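Local coordinates for TOG array regulator of axonemal microtubules protein 1 (Mus musculus, PDB 5DN7), which binds microtubules and promotes their polymerization through its TOG regions, acting in ciliogenesis and in setting cilium length, at residues Val89-Leu92 with Leu93-Leu97; Ile130-Lys133 with Leu134-Glu137; Val122-Gln125 with Glu126-Lys129. All coordinates share one frame; numbering follows the deposited sequence.

Contact 1: residues Val89-Leu92 with Leu93-Leu97; sequences VLHL and LVIRL
Val89 O accepts the backbone N-H of Leu93 at 2.9 Å, the first of four i to i+4 bonds between the two segments of helix 80-97. One residue on, Leu90 O takes Val94 N with an N-H...O angle of 169°, and the leucine's own side chain reaches the following turn through CD1, which lies 4.4 Å from Leu93 CD2. This is a loose apolar contact on the buried flank, where Leu71 of helix 61-74 touches both Val89 and Leu90, and Phe67 and Ile68 touch Leu93. The segment belongs to the predicted fifth HEAT repeat of the TOG region 2 solenoid, and its inward side chains pack against neighbouring helices. His91 meets Ile95: with CG anti to the backbone N (chi1 179°), the ring projects outward but leans toward the next turn, where Ile95 CG1 sits over one face, 4.2 Å from the His91 ring centroid and 27° off the normal, a CH-pi contact. The isoleucine's end meets the ring's outer nitrogen, Ile95 CD1 lying 3.6 Å from His91 NE2. Leu92 runs alongside Arg96, both side chains pointing the same way, and Leu92 CD1 meets Arg96 CG at 4.1 Å. The arginine touches the leucine with its aliphatic part, while Arg96 NE hydrogen-bonds to Phe54 O in a preceding loop. Leu92 O receives Arg96 N at 2.9 Å.

Contact 2: residues Ile130-Lys133 with Leu134-Glu137; sequences IFLK and LMKE
Leu134 meets the preceding turn with both its backbone and its branched end. Its N-H bonds to Ile130 O at an N-H...O angle of 171°, while Leu134 CG lies 4.3 Å from Ile130 CG2 and Leu134 CD1 comes obliquely to the Phe131 ring, 4.3 Å from Phe131 CD1. Met135 N bonds to Phe131 O, and with chi1 at -69° the methionine CG stands beside its backbone N, 3.3 Å from Phe131 O; the extended remainder takes SD to 4.5 Å from Leu132 CD2. Lys136 turns at its third torsion (-48°), which brings its CE across the Lys133 chain, 3.5 Å from Lys133 CD, tighter than usual for two carbons. Glu137 lies alongside Lys133, pointing the same way. Its OE1 stays 4.7 Å from Lys133 NZ, too far for a salt bridge, although the opposite charges probably attract; NZ of Lys136 is equally distant from Lys133 NZ. Were Lys133 cut back to an alanine, Lys136 CE would probably lose the methylenes it crosses and Glu137 a nearby positive charge. Ile165 of helix 156-172 touches Phe131 and Met135, and Val143 of helix 140-148 touches Leu134 and Met135. Apolar residues face those helices and helix 105-114, Lys133 lies against Val94 and Ile95 of helix 80-97, and Lys136 and Glu137 add charge beside it, the amphipathic pattern of a helix in a HEAT-repeat solenoid.

Contact 3: residues Val122-Gln125 with Glu126-Lys129; sequences VIKQ and EYMK
Lys124 lies against the ring of Tyr127, three residues further along helix 121-138, in the predicted sixth HEAT repeat of TOG region 2. The lysine CA sits over one face, 3.6 Å from the Tyr127 ring centroid and 19° off its normal, a CH-pi contact shifted toward the ring's rim. Chi1 of 67° explains this approach: Tyr127 CG is wedged between its own backbone N and carbonyl carbon, a crowded position that folds the ring back over the preceding turn. The lysine side chain then crosses obliquely past the phenol end, with Lys124 CG 3.6 Å from Tyr127 OH. The Ile123 side chain crosses that of Tyr127 at about a right angle, its CG2 3.8 Å from Tyr127 CD2. Under these side chains, Tyr127 N bonds to Ile123 O and Met128 N to Lys124 O, both at 2.9 Å, fixing the spacing of the turns.

Partners further out hold the polar ends. Tyr127 OH is hydrogen-bonded to Glu161 OE1 of helix 156-172, which restrains the ring at its far end, and Lys124 makes a cation-pi contact with Phe258. Gln125 NE2 bonds to Gln256 OE1, while Gln125 OE1 is hydrogen-bonded to a water at 2.8 Å. The same water is 2.7 Å from Glu126 OE2, bridging consecutive residues; with more acceptors in reach than it has protons, it probably cannot serve all of them at once. The same carboxylate oxygen has a charged partner: Lys129 NZ reaches Glu126 OE2 at 3.0 Å in a salt bridge, approaching from above the carboxylate plane, 41° out of it.

Overall arrangement
Contacts 3 and 2 are successive parts of one helix, 121-138, with centres about 12 Å apart, whereas contact 1 lies on helix 80-97 of the preceding predicted HEAT repeat. The two helices pack directly. Between contacts 1 and 2, whose centres are about 11 Å apart, Ile95 CD1 comes within 3.4 Å of Lys133 CE and Val94 CG1 within 3.5 Å of Lys133 CG. His91 spans the junction: its CA lies 3.9 Å from Ile130 CG1, and its NE2 3.8 Å from Lys129 CB in contact 3, the centres of contacts 1 and 3 being about 13 Å apart. Packing of aliphatic chains and of the His91 ring joins these adjacent repeats of the microtubule-binding TOG solenoid.

Contact 1: residues Val89-Leu92 with Leu93-Leu97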
ATOM      1  N   VAL A  89      10.272 -12.190  -0.148  1.00 21.27           N
ATOM      2  CA  VAL A  89       9.808 -13.334   0.637  1.00 23.39           C
ATOM      3  C   VAL A  89       8.353 -13.155   1.119  1.00 23.67           C
ATOM      4  O   VAL A  89       7.545 -14.067   1.050  1.00 30.05           O
ATOM      5  CB  VAL A  89      10.727 -13.573   1.834  1.00 25.91           C
ATOM      6  CG1 VAL A  89      10.056 -14.497   2.845  1.00 23.32           C
ATOM      7  CG2 VAL A  89      12.058 -14.145   1.344  1.00 26.17           C
ATOM      8  N   LEU A  90       8.036 -11.965   1.596  1.00 23.64           N
ATOM      9  CA  LEU A  90       6.711 -11.624   2.082  1.00 23.22           C
ATOM     10  C   LEU A  90       5.677 -11.695   0.963  1.00 19.71           C
ATOM     11  O   LEU A  90       4.582 -12.204   1.160  1.00 23.64           O
ATOM     12  CB  LEU A  90       6.733 -10.229   2.712  1.00 18.65           C
ATOM     13  CG  LEU A  90       5.428  -9.729   3.328  1.00 22.22           C
ATOM     14  CD1 LEU A  90       4.962 -10.713   4.375  1.00 23.90           C
ATOM     15  CD2 LEU A  90       5.592  -8.321   3.918  1.00 19.11           C
ATOM     16  N   HIS A  91       6.030 -11.187  -0.211  1.00 21.67           N
ATOM     17  CA  HIS A  91       5.158 -11.277  -1.374  1.00 21.62           C
ATOM     18  C   HIS A  91       4.859 -12.729  -1.704  1.00 26.54           C
ATOM     19  O   HIS A  91       3.698 -13.098  -1.943  1.00 19.89           O
ATOM     20  CB  HIS A  91       5.781 -10.606  -2.601  1.00 18.39           C
ATOM     21  CG  HIS A  91       4.925 -10.704  -3.828  1.00 26.70           C
ATOM     22  ND1 HIS A  91       5.441 -10.869  -5.095  1.00 28.24           N
ATOM     23  CD2 HIS A  91       3.577 -10.661  -3.976  1.00 29.17           C
ATOM     24  CE1 HIS A  91       4.450 -10.928  -5.967  1.00 30.52           C
ATOM     25  NE2 HIS A  91       3.309 -10.808  -5.309  1.00 26.45           N
ATOM     26  N   LEU A  92       5.917 -13.541  -1.742  1.00 25.45           N
ATOM     27  CA  LEU A  92       5.743 -14.949  -2.076  1.00 31.82           C
ATOM     28  C   LEU A  92       4.855 -15.633  -1.030  1.00 31.87           C
ATOM     29  O   LEU A  92       3.954 -16.400  -1.366  1.00 29.61           O
ATOM     30  CB  LEU A  92       7.096 -15.650  -2.183  1.00 34.22           C
ATOM     31  CG  LEU A  92       7.047 -17.150  -2.466  1.00 40.05           C
ATOM     32  CD1 LEU A  92       6.195 -17.431  -3.691  1.00 41.63           C
ATOM     33  CD2 LEU A  92       8.466 -17.659  -2.697  1.00 48.26           C
ATOM     34  N   LEU A  93       5.094 -15.324   0.238  1.00 32.04           N
ATOM     35  CA  LEU A  93       4.298 -15.884   1.324  1.00 25.87           C
ATOM     36  C   LEU A  93       2.828 -15.546   1.122  1.00 22.09           C
ATOM     37  O   LEU A  93       1.973 -16.419   1.188  1.00 27.66           O
ATOM     38  CB  LEU A  93       4.781 -15.374   2.685  1.00 25.20           C
ATOM     39  CG  LEU A  93       3.895 -15.725   3.896  1.00 27.60           C
ATOM     40  CD1 LEU A  93       3.830 -17.237   4.157  1.00 24.39           C
ATOM     41  CD2 LEU A  93       4.330 -14.977   5.149  1.00 23.72           C
ATOM     42  N   VAL A  94       2.557 -14.269   0.867  1.00 25.09           N
ATOM     43  CA  VAL A  94       1.206 -13.809   0.588  1.00 27.44           C
ATOM     44  C   VAL A  94       0.609 -14.626  -0.550  1.00 32.56           C
ATOM     45  O   VAL A  94      -0.538 -15.064  -0.474  1.00 34.89           O
ATOM     46  CB  VAL A  94       1.183 -12.317   0.208  1.00 33.29           C
ATOM     47  CG1 VAL A  94      -0.143 -11.957  -0.446  1.00 33.33           C
ATOM     48  CG2 VAL A  94       1.431 -11.454   1.437  1.00 18.40           C
ATOM     49  N   ILE A  95       1.368 -14.813  -1.606  1.00 33.02           N
ATOM     50  CA  ILE A  95       0.939 -15.643  -2.700  1.00 29.40           C
ATOM     51  C   ILE A  95       0.547 -17.053  -2.252  1.00 31.81           C
ATOM     52  O   ILE A  95      -0.514 -17.506  -2.561  1.00 36.24           O
ATOM     53  CB  ILE A  95       1.993 -15.759  -3.807  1.00 30.64           C
ATOM     54  CG1 ILE A  95       2.263 -14.432  -4.484  1.00 32.51           C
ATOM     55  CG2 ILE A  95       1.548 -16.763  -4.834  1.00 30.16           C
ATOM     56  CD1 ILE A  95       1.051 -13.584  -4.647  1.00 35.43           C
ATOM     57  N   ARG A  96       1.425 -17.728  -1.538  1.00 28.80           N
ATOM     58  CA  ARG A  96       1.185 -19.078  -1.098  1.00 30.96           C
ATOM     59  C   ARG A  96      -0.022 -19.162  -0.161  1.00 36.65           C
ATOM     60  O   ARG A  96      -0.752 -20.120  -0.166  1.00 40.88           O
ATOM     61  CB  ARG A  96       2.415 -19.658  -0.420  1.00 27.90           C
ATOM     62  CG  ARG A  96       3.700 -19.637  -1.217  1.00 36.85           C
ATOM     63  CD  ARG A  96       3.661 -20.494  -2.454  1.00 40.29           C
ATOM     64  NE  ARG A  96       3.649 -21.903  -2.148  1.00 48.80           N
ATOM     65  CZ  ARG A  96       3.347 -22.856  -3.013  1.00 59.69           C
ATOM     66  NH1 ARG A  96       3.050 -22.566  -4.259  1.00 62.62           N
ATOM     67  NH2 ARG A  96       3.356 -24.105  -2.632  1.00 59.10           N
ATOM     68  N   LEU A  97      -0.223 -18.128   0.620  1.00 31.46           N
ATOM     69  CA  LEU A  97      -1.290 -18.095   1.582  1.00 33.42           C
ATOM     70  C   LEU A  97      -2.675 -18.134   1.001  1.00 38.99           C
ATOM     71  O   LEU A  97      -3.508 -18.826   1.497  1.00 40.56           O
ATOM     72  CB  LEU A  97      -1.164 -16.896   2.498  1.00 30.49           C
ATOM     73  CG  LEU A  97      -0.135 -16.967   3.612  1.00 32.54           C
ATOM     74  CD1 LEU A  97      -0.075 -15.684   4.394  1.00 27.43           C
ATOM     75  CD2 LEU A  97      -0.424 -18.119   4.515  1.00 32.17           C
TER

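Contact 2: residues Ile130-Lys133 with Leu134-Glu137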
ATOM      1  N   ILE A 130       2.584  -6.495  -3.261  1.00 23.64           N
ATOM      2  CA  ILE A 130       1.890  -6.964  -2.059  1.00 18.95           C
ATOM      3  C   ILE A 130       0.496  -6.338  -1.898  1.00 16.79           C
ATOM      4  O   ILE A 130      -0.496  -7.059  -1.747  1.00 21.44           O
ATOM      5  CB  ILE A 130       2.721  -6.708  -0.797  1.00 18.46           C
ATOM      6  CG1 ILE A 130       3.950  -7.610  -0.814  1.00 19.78           C
ATOM      7  CG2 ILE A 130       1.915  -7.048   0.432  1.00 15.32           C
ATOM      8  CD1 ILE A 130       5.113  -7.072  -0.036  1.00 20.03           C
ATOM      9  N   PHE A 131       0.403  -5.010  -1.938  1.00 19.06           N
ATOM     10  CA  PHE A 131      -0.894  -4.361  -1.743  1.00 13.80           C
ATOM     11  C   PHE A 131      -1.943  -4.779  -2.799  1.00 20.74           C
ATOM     12  O   PHE A 131      -3.118  -4.915  -2.461  1.00 20.66           O
ATOM     13  CB  PHE A 131      -0.745  -2.830  -1.726  1.00 18.65           C
ATOM     14  CG  PHE A 131      -0.273  -2.277  -0.403  1.00 22.04           C
ATOM     15  CD1 PHE A 131      -1.077  -2.361   0.720  1.00 23.45           C
ATOM     16  CD2 PHE A 131       0.977  -1.676  -0.283  1.00 23.38           C
ATOM     17  CE1 PHE A 131      -0.648  -1.863   1.942  1.00 24.49           C
ATOM     18  CE2 PHE A 131       1.408  -1.165   0.940  1.00 31.94           C
ATOM     19  CZ  PHE A 131       0.589  -1.265   2.058  1.00 24.60           C
ATOM     20  N   LEU A 132      -1.527  -4.974  -4.058  1.00 15.36           N
ATOM     21  CA  LEU A 132      -2.479  -5.387  -5.074  1.00 14.88           C
ATOM     22  C   LEU A 132      -2.953  -6.807  -4.819  1.00 23.39           C
ATOM     23  O   LEU A 132      -4.150  -7.110  -5.003  1.00 26.01           O
ATOM     24  CB  LEU A 132      -1.885  -5.273  -6.483  1.00 18.78           C
ATOM     25  CG  LEU A 132      -1.812  -3.817  -6.964  1.00 32.11           C
ATOM     26  CD1 LEU A 132      -0.853  -3.632  -8.156  1.00 38.64           C
ATOM     27  CD2 LEU A 132      -3.212  -3.315  -7.286  1.00 27.21           C
ATOM     28  N   LYS A 133      -2.041  -7.681  -4.389  1.00 19.75           N
ATOM     29  CA  LYS A 133      -2.473  -9.030  -4.012  1.00 17.69           C
ATOM     30  C   LYS A 133      -3.509  -8.980  -2.859  1.00 23.31           C
ATOM     31  O   LYS A 133      -4.577  -9.627  -2.923  1.00 22.58           O
ATOM     32  CB  LYS A 133      -1.270  -9.890  -3.620  1.00 23.88           C
ATOM     33  CG  LYS A 133      -1.578 -11.375  -3.564  1.00 40.69           C
ATOM     34  CD  LYS A 133      -2.055 -11.866  -4.934  1.00 44.94           C
ATOM     35  CE  LYS A 133      -2.367 -13.352  -4.960  1.00 48.24           C
ATOM     36  NZ  LYS A 133      -2.274 -13.858  -6.380  1.00 54.32           N
ATOM     37  N   LEU A 134      -3.188  -8.196  -1.825  1.00 16.32           N
ATOM     38  CA  LEU A 134      -4.092  -8.026  -0.696  1.00 22.40           C
ATOM     39  C   LEU A 134      -5.468  -7.584  -1.172  1.00 24.64           C
ATOM     40  O   LEU A 134      -6.471  -8.164  -0.783  1.00 19.22           O
ATOM     41  CB  LEU A 134      -3.553  -7.014   0.318  1.00 18.20           C
ATOM     42  CG  LEU A 134      -2.328  -7.384   1.163  1.00 26.63           C
ATOM     43  CD1 LEU A 134      -2.032  -6.273   2.164  1.00 21.26           C
ATOM     44  CD2 LEU A 134      -2.493  -8.724   1.872  1.00 18.13           C
ATOM     45  N   MET A 135      -5.511  -6.562  -2.022  1.00 22.81           N
ATOM     46  CA  MET A 135      -6.798  -6.079  -2.514  1.00 24.90           C
ATOM     47  C   MET A 135      -7.549  -7.137  -3.296  1.00 24.91           C
ATOM     48  O   MET A 135      -8.774  -7.206  -3.235  1.00 26.17           O
ATOM     49  CB  MET A 135      -6.621  -4.858  -3.396  1.00 17.83           C
ATOM     50  CG  MET A 135      -6.167  -3.663  -2.639  1.00 29.71           C
ATOM     51  SD  MET A 135      -5.784  -2.344  -3.762  1.00 31.06           S
ATOM     52  CE  MET A 135      -5.179  -1.220  -2.517  1.00 40.10           C
ATOM     53  N   LYS A 136      -6.804  -7.927  -4.060  1.00 25.59           N
ATOM     54  CA  LYS A 136      -7.403  -9.006  -4.819  1.00 27.44           C
ATOM     55  C   LYS A 136      -8.052 -10.034  -3.892  1.00 30.18           C
ATOM     56  O   LYS A 136      -9.104 -10.578  -4.204  1.00 30.11           O
ATOM     57  CB  LYS A 136      -6.356  -9.688  -5.690  1.00 32.92           C
ATOM     58  CG  LYS A 136      -6.939 -10.740  -6.631  1.00 47.16           C
ATOM     59  CD  LYS A 136      -5.943 -11.861  -6.914  1.00 58.44           C
ATOM     60  CE  LYS A 136      -4.572 -11.308  -7.277  1.00 70.46           C
ATOM     61  NZ  LYS A 136      -4.615 -10.298  -8.379  1.00 74.08           N
ATOM     62  N   GLU A 137      -7.428 -10.284  -2.744  1.00 33.93           N
ATOM     63  CA  GLU A 137      -7.869 -11.364  -1.864  1.00 32.08           C
ATOM     64  C   GLU A 137      -8.985 -10.960  -0.889  1.00 32.52           C
ATOM     65  O   GLU A 137      -9.936 -11.717  -0.693  1.00 34.76           O
ATOM     66  CB  GLU A 137      -6.671 -11.930  -1.086  1.00 34.01           C
ATOM     67  CG  GLU A 137      -5.697 -12.728  -1.956  1.00 42.62           C
ATOM     68  CD  GLU A 137      -6.365 -13.944  -2.610  1.00 52.19           C
ATOM     69  OE1 GLU A 137      -6.201 -14.132  -3.839  1.00 52.06           O
ATOM     70  OE2 GLU A 137      -7.064 -14.705  -1.891  1.00 52.69           O
TER

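Contact 3: residues Val122-Gln125 with Glu126-Lys129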
ATOM      1  N   VAL A 122      12.954  -0.312  -6.415  1.00 18.52           N
ATOM      2  CA  VAL A 122      12.848  -1.783  -6.258  1.00 24.95           C
ATOM      3  C   VAL A 122      11.905  -2.157  -5.079  1.00 21.24           C
ATOM      4  O   VAL A 122      11.040  -3.084  -5.153  1.00 30.50           O
ATOM      5  CB  VAL A 122      14.250  -2.451  -6.068  1.00 22.49           C
ATOM      6  CG1 VAL A 122      14.987  -2.581  -7.412  1.00 21.01           C
ATOM      7  CG2 VAL A 122      15.079  -1.699  -5.066  1.00 20.79           C
ATOM      8  N   ILE A 123      12.034  -1.368  -4.016  1.00 17.48           N
ATOM      9  CA  ILE A 123      11.178  -1.492  -2.857  1.00 18.51           C
ATOM     10  C   ILE A 123       9.718  -1.281  -3.246  1.00 19.45           C
ATOM     11  O   ILE A 123       8.893  -2.156  -3.017  1.00 19.56           O
ATOM     12  CB  ILE A 123      11.599  -0.499  -1.760  1.00 16.84           C
ATOM     13  CG1 ILE A 123      12.983  -0.878  -1.244  1.00 21.49           C
ATOM     14  CG2 ILE A 123      10.592  -0.475  -0.624  1.00 16.16           C
ATOM     15  CD1 ILE A 123      13.147  -2.351  -1.005  1.00 22.06           C
ATOM     16  N   LYS A 124       9.420  -0.133  -3.849  1.00 20.33           N
ATOM     17  CA  LYS A 124       8.075   0.189  -4.314  1.00 21.38           C
ATOM     18  C   LYS A 124       7.487  -0.890  -5.248  1.00 19.51           C
ATOM     19  O   LYS A 124       6.294  -1.203  -5.159  1.00 19.74           O
ATOM     20  CB  LYS A 124       8.076   1.550  -5.009  1.00 18.87           C
ATOM     21  CG  LYS A 124       6.720   1.938  -5.557  1.00 21.29           C
ATOM     22  CD  LYS A 124       6.690   3.386  -6.029  1.00 34.96           C
ATOM     23  CE  LYS A 124       5.428   3.630  -6.856  1.00 44.24           C
ATOM     24  NZ  LYS A 124       5.460   4.916  -7.654  1.00 45.60           N
ATOM     25  N   GLN A 125       8.313  -1.479  -6.112  1.00 15.60           N
ATOM     26  CA  GLN A 125       7.871  -2.616  -6.926  1.00 18.02           C
ATOM     27  C   GLN A 125       7.301  -3.715  -6.027  1.00 21.78           C
ATOM     28  O   GLN A 125       6.157  -4.197  -6.221  1.00 19.21           O
ATOM     29  CB  GLN A 125       9.015  -3.198  -7.759  1.00 17.01           C
ATOM     30  CG  GLN A 125       9.258  -2.513  -9.078  1.00 34.77           C
ATOM     31  CD  GLN A 125      10.511  -3.025  -9.773  1.00 36.86           C
ATOM     32  OE1 GLN A 125      11.246  -3.858  -9.227  1.00 38.51           O
ATOM     33  NE2 GLN A 125      10.780  -2.507 -10.971  1.00 38.81           N
ATOM     34  N   GLU A 126       8.104  -4.106  -5.037  1.00 19.84           N
ATOM     35  CA  GLU A 126       7.624  -5.192  -4.187  1.00 19.78           C
ATOM     36  C   GLU A 126       6.401  -4.817  -3.331  1.00 23.81           C
ATOM     37  O   GLU A 126       5.446  -5.613  -3.222  1.00 21.02           O
ATOM     38  CB  GLU A 126       8.754  -5.710  -3.300  1.00 23.17           C
ATOM     39  CG  GLU A 126       9.908  -6.278  -4.122  1.00 26.98           C
ATOM     40  CD  GLU A 126       9.461  -7.402  -5.049  1.00 34.79           C
ATOM     41  OE1 GLU A 126       8.544  -8.167  -4.673  1.00 34.12           O
ATOM     42  OE2 GLU A 126      10.021  -7.527  -6.162  1.00 42.66           O
ATOM     43  N   TYR A 127       6.375  -3.625  -2.739  1.00 19.96           N
ATOM     44  CA  TYR A 127       5.216  -3.391  -1.885  1.00 18.25           C
ATOM     45  C   TYR A 127       3.944  -3.126  -2.703  1.00 22.05           C
ATOM     46  O   TYR A 127       2.843  -3.433  -2.236  1.00 23.71           O
ATOM     47  CB  TYR A 127       5.463  -2.289  -0.841  1.00 13.97           C
ATOM     48  CG  TYR A 127       5.652  -0.853  -1.265  1.00 21.04           C
ATOM     49  CD1 TYR A 127       4.636  -0.130  -1.889  1.00 16.15           C
ATOM     50  CD2 TYR A 127       6.830  -0.176  -0.925  1.00 15.97           C
ATOM     51  CE1 TYR A 127       4.814   1.212  -2.222  1.00 17.78           C
ATOM     52  CE2 TYR A 127       7.016   1.154  -1.248  1.00 19.11           C
ATOM     53  CZ  TYR A 127       6.012   1.845  -1.892  1.00 21.40           C
ATOM     54  OH  TYR A 127       6.220   3.169  -2.204  1.00 27.15           O
ATOM     55  N   MET A 128       4.075  -2.610  -3.919  1.00 18.78           N
ATOM     56  CA  MET A 128       2.897  -2.481  -4.776  1.00 16.55           C
ATOM     57  C   MET A 128       2.356  -3.871  -5.144  1.00 21.22           C
ATOM     58  O   MET A 128       1.107  -4.097  -5.144  1.00 21.00           O
ATOM     59  CB  MET A 128       3.207  -1.677  -6.045  1.00 13.73           C
ATOM     60  CG  MET A 128       3.367  -0.159  -5.847  1.00 19.37           C
ATOM     61  SD  MET A 128       2.065   0.602  -4.819  1.00 26.39           S
ATOM     62  CE  MET A 128       0.551   0.077  -5.651  1.00 30.61           C
ATOM     63  N   LYS A 129       3.271  -4.801  -5.443  1.00 18.39           N
ATOM     64  CA  LYS A 129       2.815  -6.190  -5.651  1.00 20.07           C
ATOM     65  C   LYS A 129       2.017  -6.696  -4.453  1.00 23.86           C
ATOM     66  O   LYS A 129       0.886  -7.237  -4.593  1.00 22.13           O
ATOM     67  CB  LYS A 129       3.993  -7.133  -5.909  1.00 22.17           C
ATOM     68  CG  LYS A 129       4.628  -6.997  -7.292  1.00 23.82           C
ATOM     69  CD  LYS A 129       5.970  -7.723  -7.299  1.00 30.58           C
ATOM     70  CE  LYS A 129       6.651  -7.626  -8.640  1.00 34.55           C
ATOM     71  NZ  LYS A 129       8.100  -7.935  -8.472  1.00 43.79           N
TER
HETATM   72  O   HOH W   1      11.720  -5.593  -7.048  1.00 19.64           O